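PDB 4L1N: conserved lipoprotein, putative from Clostridium novyi, which is of unknown function but is a putative lipoprotein, probably held at the bacterial membrane, with a domain of the beta-propeller clan. Local coordinates for residues K169-A174 with I181-L186. Sequence-based numbering, arbitrary orientation.
Sequences KQVVYA and IDVQIL
Q170 and L186 form a hydrogen-bonded antiparallel pair: Q170 N lies 2.9 Å from L186 O, and L186 N returns a bond of 2.8 Å to Q170 O. Further along, the register slips by one residue. V172 N donates to Q184 O at 2.8 Å, whereas Q184 N donates to Y173 O at 3.0 Å, which leaves V172 and Y173 together opposite Q184. This is a beta bulge, and V172 carries its mark, a helix-like psi of -34° within an otherwise extended strand. The two strands are the arms of the beta hairpin 169-177/180-188, within a three-stranded antiparallel sheet completed by strand 196-204.

Within the bulge, the side chains of Y173 and Q184 lie side by side and point the same way. With Y173 CG placed between backbone N and carbonyl carbon (chi1 63°), Q184 CB sits 3.8 Å from the ring centroid and 14° off its normal, a CH-pi contact over one face. The amide of Q184 has its own polar partner, OE1 being hydrogen-bonded to T200 OG1 on strand 196-204.

Apolar contacts fall into two groups. V172 CG1 meets L186 CB at 3.8 Å. On the face shared by V171, A174, V183 and I185, V171 CG1 approaches V183 CG1 to 3.6 Å. A174 CB also lies 3.6 Å from I181 CG2; V171, A174 and V183 all also touch L148 of the larger sheet.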
ATOM      1  N   LYS A 169      11.432  12.679  -3.163  1.00 41.38           N
ATOM      2  CA  LYS A 169      11.055  11.776  -4.247  1.00 39.51           C
ATOM      3  C   LYS A 169      10.167  10.673  -3.649  1.00 43.20           C
ATOM      4  O   LYS A 169      10.677   9.726  -3.050  1.00 42.79           O
ATOM      5  CB  LYS A 169      12.322  11.180  -4.902  1.00 40.90           C
ATOM      6  CG  LYS A 169      12.969  12.047  -5.965  1.00 44.87           C
ATOM      7  CD  LYS A 169      14.486  12.086  -5.815  1.00 53.75           C
ATOM      8  CE  LYS A 169      15.219  12.653  -7.020  1.00 58.08           C
ATOM      9  NZ  LYS A 169      15.241  11.673  -8.150  1.00 71.05           N
ATOM     10  N   GLN A 170       8.840  10.807  -3.793  1.00 37.49           N
ATOM     11  CA  GLN A 170       7.886   9.863  -3.216  1.00 35.06           C
ATOM     12  C   GLN A 170       7.181   9.012  -4.253  1.00 37.59           C
ATOM     13  O   GLN A 170       6.540   9.578  -5.118  1.00 37.62           O
ATOM     14  CB  GLN A 170       6.797  10.643  -2.459  1.00 36.20           C
ATOM     15  CG  GLN A 170       7.289  11.528  -1.339  1.00 37.58           C
ATOM     16  CD  GLN A 170       6.198  12.343  -0.688  1.00 52.62           C
ATOM     17  OE1 GLN A 170       5.002  12.209  -0.973  1.00 45.02           O
ATOM     18  NE2 GLN A 170       6.591  13.202   0.232  1.00 49.08           N
ATOM     19  N   VAL A 171       7.169   7.669  -4.095  1.00 33.68           N
ATOM     20  CA  VAL A 171       6.371   6.773  -4.944  1.00 33.28           C
ATOM     21  C   VAL A 171       4.902   7.021  -4.569  1.00 40.84           C
ATOM     22  O   VAL A 171       4.579   6.957  -3.387  1.00 42.07           O
ATOM     23  CB  VAL A 171       6.786   5.296  -4.788  1.00 36.72           C
ATOM     24  CG1 VAL A 171       5.870   4.374  -5.584  1.00 36.71           C
ATOM     25  CG2 VAL A 171       8.252   5.080  -5.177  1.00 36.06           C
ATOM     26  N   VAL A 172       4.055   7.429  -5.532  1.00 37.85           N
ATOM     27  CA  VAL A 172       2.651   7.760  -5.248  1.00 38.29           C
ATOM     28  C   VAL A 172       1.742   6.573  -5.581  1.00 46.12           C
ATOM     29  O   VAL A 172       0.747   6.376  -4.877  1.00 49.75           O
ATOM     30  CB  VAL A 172       2.119   9.088  -5.888  1.00 41.46           C
ATOM     31  CG1 VAL A 172       2.742  10.310  -5.235  1.00 40.65           C
ATOM     32  CG2 VAL A 172       2.312   9.138  -7.393  1.00 40.66           C
ATOM     33  N   TYR A 173       2.077   5.783  -6.623  1.00 42.20           N
ATOM     34  CA  TYR A 173       1.342   4.577  -7.033  1.00 43.17           C
ATOM     35  C   TYR A 173       2.165   3.735  -8.024  1.00 47.00           C
ATOM     36  O   TYR A 173       3.259   4.139  -8.399  1.00 47.14           O
ATOM     37  CB  TYR A 173      -0.045   4.925  -7.618  1.00 45.98           C
ATOM     38  CG  TYR A 173      -0.034   5.753  -8.880  1.00 48.60           C
ATOM     39  CD1 TYR A 173      -0.014   5.148 -10.134  1.00 51.24           C
ATOM     40  CD2 TYR A 173      -0.156   7.141  -8.829  1.00 49.60           C
ATOM     41  CE1 TYR A 173      -0.058   5.905 -11.309  1.00 51.16           C
ATOM     42  CE2 TYR A 173      -0.157   7.913  -9.996  1.00 50.48           C
ATOM     43  CZ  TYR A 173      -0.153   7.286 -11.237  1.00 58.33           C
ATOM     44  OH  TYR A 173      -0.206   8.023 -12.403  1.00 61.83           O
ATOM     45  N   ALA A 174       1.636   2.560  -8.436  1.00 43.74           N
ATOM     46  CA  ALA A 174       2.244   1.628  -9.383  1.00 43.15           C
ATOM     47  C   ALA A 174       1.189   0.778 -10.088  1.00 52.17           C
ATOM     48  O   ALA A 174       0.109   0.493  -9.544  1.00 53.84           O
ATOM     49  CB  ALA A 174       3.253   0.729  -8.691  1.00 43.30           C
ATOM     50  N   ILE A 181       6.721  -3.197 -13.807  1.00 47.46           N
ATOM     51  CA  ILE A 181       5.934  -2.293 -12.964  1.00 45.26           C
ATOM     52  C   ILE A 181       6.268  -0.865 -13.362  1.00 50.69           C
ATOM     53  O   ILE A 181       7.438  -0.518 -13.398  1.00 51.18           O
ATOM     54  CB  ILE A 181       6.140  -2.525 -11.427  1.00 46.56           C
ATOM     55  CG1 ILE A 181       5.973  -4.012 -11.019  1.00 48.48           C
ATOM     56  CG2 ILE A 181       5.239  -1.622 -10.603  1.00 44.75           C
ATOM     57  CD1 ILE A 181       6.442  -4.356  -9.646  1.00 53.59           C
ATOM     58  N   ASP A 182       5.247  -0.051 -13.680  1.00 47.32           N
ATOM     59  CA  ASP A 182       5.353   1.383 -13.942  1.00 45.42           C
ATOM     60  C   ASP A 182       5.186   2.091 -12.589  1.00 47.33           C
ATOM     61  O   ASP A 182       4.118   2.000 -11.980  1.00 47.61           O
ATOM     62  CB  ASP A 182       4.260   1.828 -14.933  1.00 48.53           C
ATOM     63  CG  ASP A 182       4.535   1.684 -16.408  1.00 61.27           C
ATOM     64  OD1 ASP A 182       5.585   1.122 -16.766  1.00 62.67           O
ATOM     65  OD2 ASP A 182       3.703   2.145 -17.208  1.00 69.28           O
ATOM     66  N   VAL A 183       6.238   2.735 -12.086  1.00 41.23           N
ATOM     67  CA  VAL A 183       6.235   3.368 -10.764  1.00 38.23           C
ATOM     68  C   VAL A 183       6.119   4.895 -10.915  1.00 43.20           C
ATOM     69  O   VAL A 183       6.985   5.498 -11.573  1.00 43.03           O
ATOM     70  CB  VAL A 183       7.520   2.949  -9.990  1.00 39.93           C
ATOM     71  CG1 VAL A 183       7.617   3.615  -8.634  1.00 39.00           C
ATOM     72  CG2 VAL A 183       7.625   1.435  -9.841  1.00 40.25           C
ATOM     73  N   GLN A 184       5.053   5.528 -10.313  1.00 38.46           N
ATOM     74  CA  GLN A 184       4.969   6.982 -10.371  1.00 37.99           C
ATOM     75  C   GLN A 184       5.625   7.570  -9.187  1.00 41.82           C
ATOM     76  O   GLN A 184       5.304   7.220  -8.046  1.00 41.71           O
ATOM     77  CB  GLN A 184       3.557   7.541 -10.491  1.00 40.35           C
ATOM     78  CG  GLN A 184       3.006   7.405 -11.871  1.00 58.18           C
ATOM     79  CD  GLN A 184       3.416   8.489 -12.792  1.00 64.46           C
ATOM     80  OE1 GLN A 184       3.896   8.218 -13.868  1.00 62.65           O
ATOM     81  NE2 GLN A 184       3.181   9.720 -12.426  1.00 54.72           N
ATOM     82  N   ILE A 185       6.534   8.502  -9.453  1.00 36.54           N
ATOM     83  CA  ILE A 185       7.263   9.189  -8.402  1.00 34.64           C
ATOM     84  C   ILE A 185       6.896  10.663  -8.468  1.00 38.78           C
ATOM     85  O   ILE A 185       6.830  11.211  -9.552  1.00 41.07           O
ATOM     86  CB  ILE A 185       8.798   8.929  -8.575  1.00 35.48           C
ATOM     87  CG1 ILE A 185       9.077   7.436  -8.621  1.00 35.11           C
ATOM     88  CG2 ILE A 185       9.641   9.609  -7.487  1.00 34.06           C
ATOM     89  CD1 ILE A 185      10.073   7.062  -9.503  1.00 37.64           C
ATOM     90  N   LEU A 186       6.626  11.286  -7.330  1.00 34.71           N
ATOM     91  CA  LEU A 186       6.404  12.724  -7.217  1.00 35.50           C
ATOM     92  C   LEU A 186       7.714  13.354  -6.675  1.00 40.72           C
ATOM     93  O   LEU A 186       8.140  13.068  -5.537  1.00 39.38           O
ATOM     94  CB  LEU A 186       5.194  13.031  -6.320  1.00 36.48           C
ATOM     95  CG  LEU A 186       4.967  14.508  -5.915  1.00 40.62           C
ATOM     96  CD1 LEU A 186       4.285  15.286  -7.016  1.00 39.87           C
ATOM     97  CD2 LEU A 186       4.175  14.609  -4.596  1.00 37.89           C
TER